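Local coordinates for protein Alp7A (Bacillus subtilis, PDB 5EC0) that probably polymerises into actin-like filaments that segregate plasmid DNA in the bacterial cell, and binds adenine nucleotide in the cleft of its actin-type fold, at residues A[197-200]-A[201-204]. Residues are numbered along the deposited sequence; the frame is centred on the assembly and turned at random.
Sequences KDYA and EQFK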
loop_
_atom_site.group_PDB
_atom_site.type_symbol
_atom_site.label_atom_id
_atom_site.label_comp_id
_atom_site.label_asym_id
_atom_site.label_seq_id
_atom_site.Cartn_x
_atom_site.Cartn_y
_atom_site.Cartn_z
ATOM N N LYS A 197 -3.254 2.075 -22.453
ATOM C CA LYS A 197 -4.524 2.672 -22.071
ATOM C C LYS A 197 -4.750 4.005 -22.773
ATOM O O LYS A 197 -3.889 4.888 -22.752
ATOM C CB LYS A 197 -4.577 2.864 -20.552
ATOM C CG LYS A 197 -4.849 1.560 -19.816
ATOM C CD LYS A 197 -4.520 1.660 -18.335
ATOM C CE LYS A 197 -5.503 2.525 -17.609
ATOM N NZ LYS A 197 -5.627 2.095 -16.162
ATOM N N ASP A 198 -5.919 4.148 -23.385
ATOM C CA ASP A 198 -6.313 5.422 -23.959
ATOM C C ASP A 198 -6.230 6.531 -22.900
ATOM O O ASP A 198 -5.861 7.673 -23.189
ATOM C CB ASP A 198 -7.727 5.341 -24.530
ATOM C CG ASP A 198 -8.098 6.585 -25.287
ATOM O OD1 ASP A 198 -7.569 6.768 -26.401
ATOM O OD2 ASP A 198 -8.886 7.396 -24.759
ATOM N N TYR A 199 -6.588 6.173 -21.670
ATOM C CA TYR A 199 -6.468 7.066 -20.531
ATOM C C TYR A 199 -5.078 7.733 -20.400
ATOM O O TYR A 199 -4.967 8.875 -19.943
ATOM C CB TYR A 199 -6.803 6.280 -19.252
ATOM C CG TYR A 199 -6.793 7.092 -17.972
ATOM C CD1 TYR A 199 -7.929 7.792 -17.545
ATOM C CD2 TYR A 199 -5.656 7.152 -17.187
ATOM C CE1 TYR A 199 -7.920 8.533 -16.357
ATOM C CE2 TYR A 199 -5.636 7.879 -16.010
ATOM C CZ TYR A 199 -6.764 8.567 -15.596
ATOM O OH TYR A 199 -6.704 9.280 -14.417
ATOM N N ALA A 200 -4.021 7.028 -20.794
ATOM C CA ALA A 200 -2.673 7.579 -20.661
ATOM C C ALA A 200 -2.341 8.613 -21.737
ATOM O O ALA A 200 -1.304 9.285 -21.651
ATOM C CB ALA A 200 -1.637 6.456 -20.687
ATOM N N GLU A 201 -3.210 8.745 -22.743
ATOM C CA GLU A 201 -2.929 9.621 -23.886
ATOM C C GLU A 201 -2.947 11.086 -23.500
ATOM O O GLU A 201 -2.316 11.909 -24.164
ATOM C CB GLU A 201 -3.924 9.393 -25.033
ATOM C CG GLU A 201 -3.832 8.009 -25.678
ATOM C CD GLU A 201 -2.520 7.787 -26.423
ATOM O OE1 GLU A 201 -2.093 8.695 -27.175
ATOM O OE2 GLU A 201 -1.920 6.702 -26.254
ATOM N N GLN A 202 -3.669 11.417 -22.430
ATOM C CA GLN A 202 -3.758 12.803 -21.987
ATOM C C GLN A 202 -2.414 13.264 -21.417
ATOM O O GLN A 202 -2.188 14.468 -21.255
ATOM C CB GLN A 202 -4.870 12.978 -20.946
ATOM C CG GLN A 202 -4.637 12.197 -19.631
ATOM C CD GLN A 202 -5.868 12.234 -18.726
ATOM O OE1 GLN A 202 -6.311 13.307 -18.318
ATOM N NE2 GLN A 202 -6.438 11.065 -18.435
ATOM N N PHE A 203 -1.530 12.305 -21.120
ATOM C CA PHE A 203 -0.199 12.620 -20.586
ATOM C C PHE A 203 0.906 12.450 -21.644
ATOM O O PHE A 203 2.093 12.554 -21.336
ATOM C CB PHE A 203 0.110 11.747 -19.353
ATOM C CG PHE A 203 -0.979 11.775 -18.308
ATOM C CD1 PHE A 203 -1.244 12.938 -17.591
ATOM C CD2 PHE A 203 -1.750 10.638 -18.049
ATOM C CE1 PHE A 203 -2.264 12.983 -16.629
ATOM C CE2 PHE A 203 -2.754 10.662 -17.078
ATOM C CZ PHE A 203 -3.012 11.839 -16.370
ATOM N N LYS A 204 0.508 12.185 -22.883
ATOM C CA LYS A 204 1.460 12.000 -23.983
ATOM C C LYS A 204 2.396 13.197 -24.169
ATOM O O LYS A 204 3.578 13.024 -24.445
ATOM C CB LYS A 204 0.701 11.730 -25.290
ATOM C CG LYS A 204 1.578 11.566 -26.525
ATOM C CD LYS A 204 0.787 11.009 -27.712
ATOM C CE LYS A 204 0.912 9.485 -27.798
ATOM N NZ LYS A 204 0.224 8.907 -28.992
HETATM O O HOH W 1 -1.459 4.699 -24.136
#
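Gln202 reaches back along the chain to Tyr199 and meets it twice with one nitrogen. NE2 of Gln202 donates to the backbone O of Tyr199 at 3.0 Å, lying in the carbonyl plane on a lone pair, with the acceptor almost in the plane of the amide. The same NE2 sits 3.5 Å above the centre of the Tyr199 ring, with the amide plane turned 73° from the ring. Glutamine suits this place because CG, set between the backbone N and the carbonyl carbon (chi1 64°), starts an extended chain that carries the amide back to that carbonyl. Its methylene is used as well: CG of Gln202 lies over the centre of one face of the Phe203 ring. Tyr199, with CG anti to its own nitrogen (chi1 -177°), places one ring face under the amide and brings CE2 to 4.1 Å from CE2 of Phe203. A flat aromatic suits this site, offering a face to the amide nitrogen and apolar carbon to Phe203, itself the buried, apolar member of the turn. Replacing Tyr199 with alanine would probably leave the Gln202 amide without the ring beneath it and open a gap beside Phe203. The backbone turns tightly: Glu201 N donates to Asp198 O at 2.9 Å and Phe203 N to Ala200 O, each three residues back. Glu201 sends OE1 to Lys204 NZ in a 3.0 Å salt bridge through the syn lone pair, while a water links OE2 to Lys197 O; such exposed charges suit the outer side of the turn. The turn lies at the surface, in the loop between helix 185-189 and strand 207-213. Its inner side chains pack on the five-stranded sheet, Tyr199 and Phe203 at Leu325, Tyr199 and Gln202 at Ile356, while Tyr199 and Phe203 also touch Ile188 of helix 185-189.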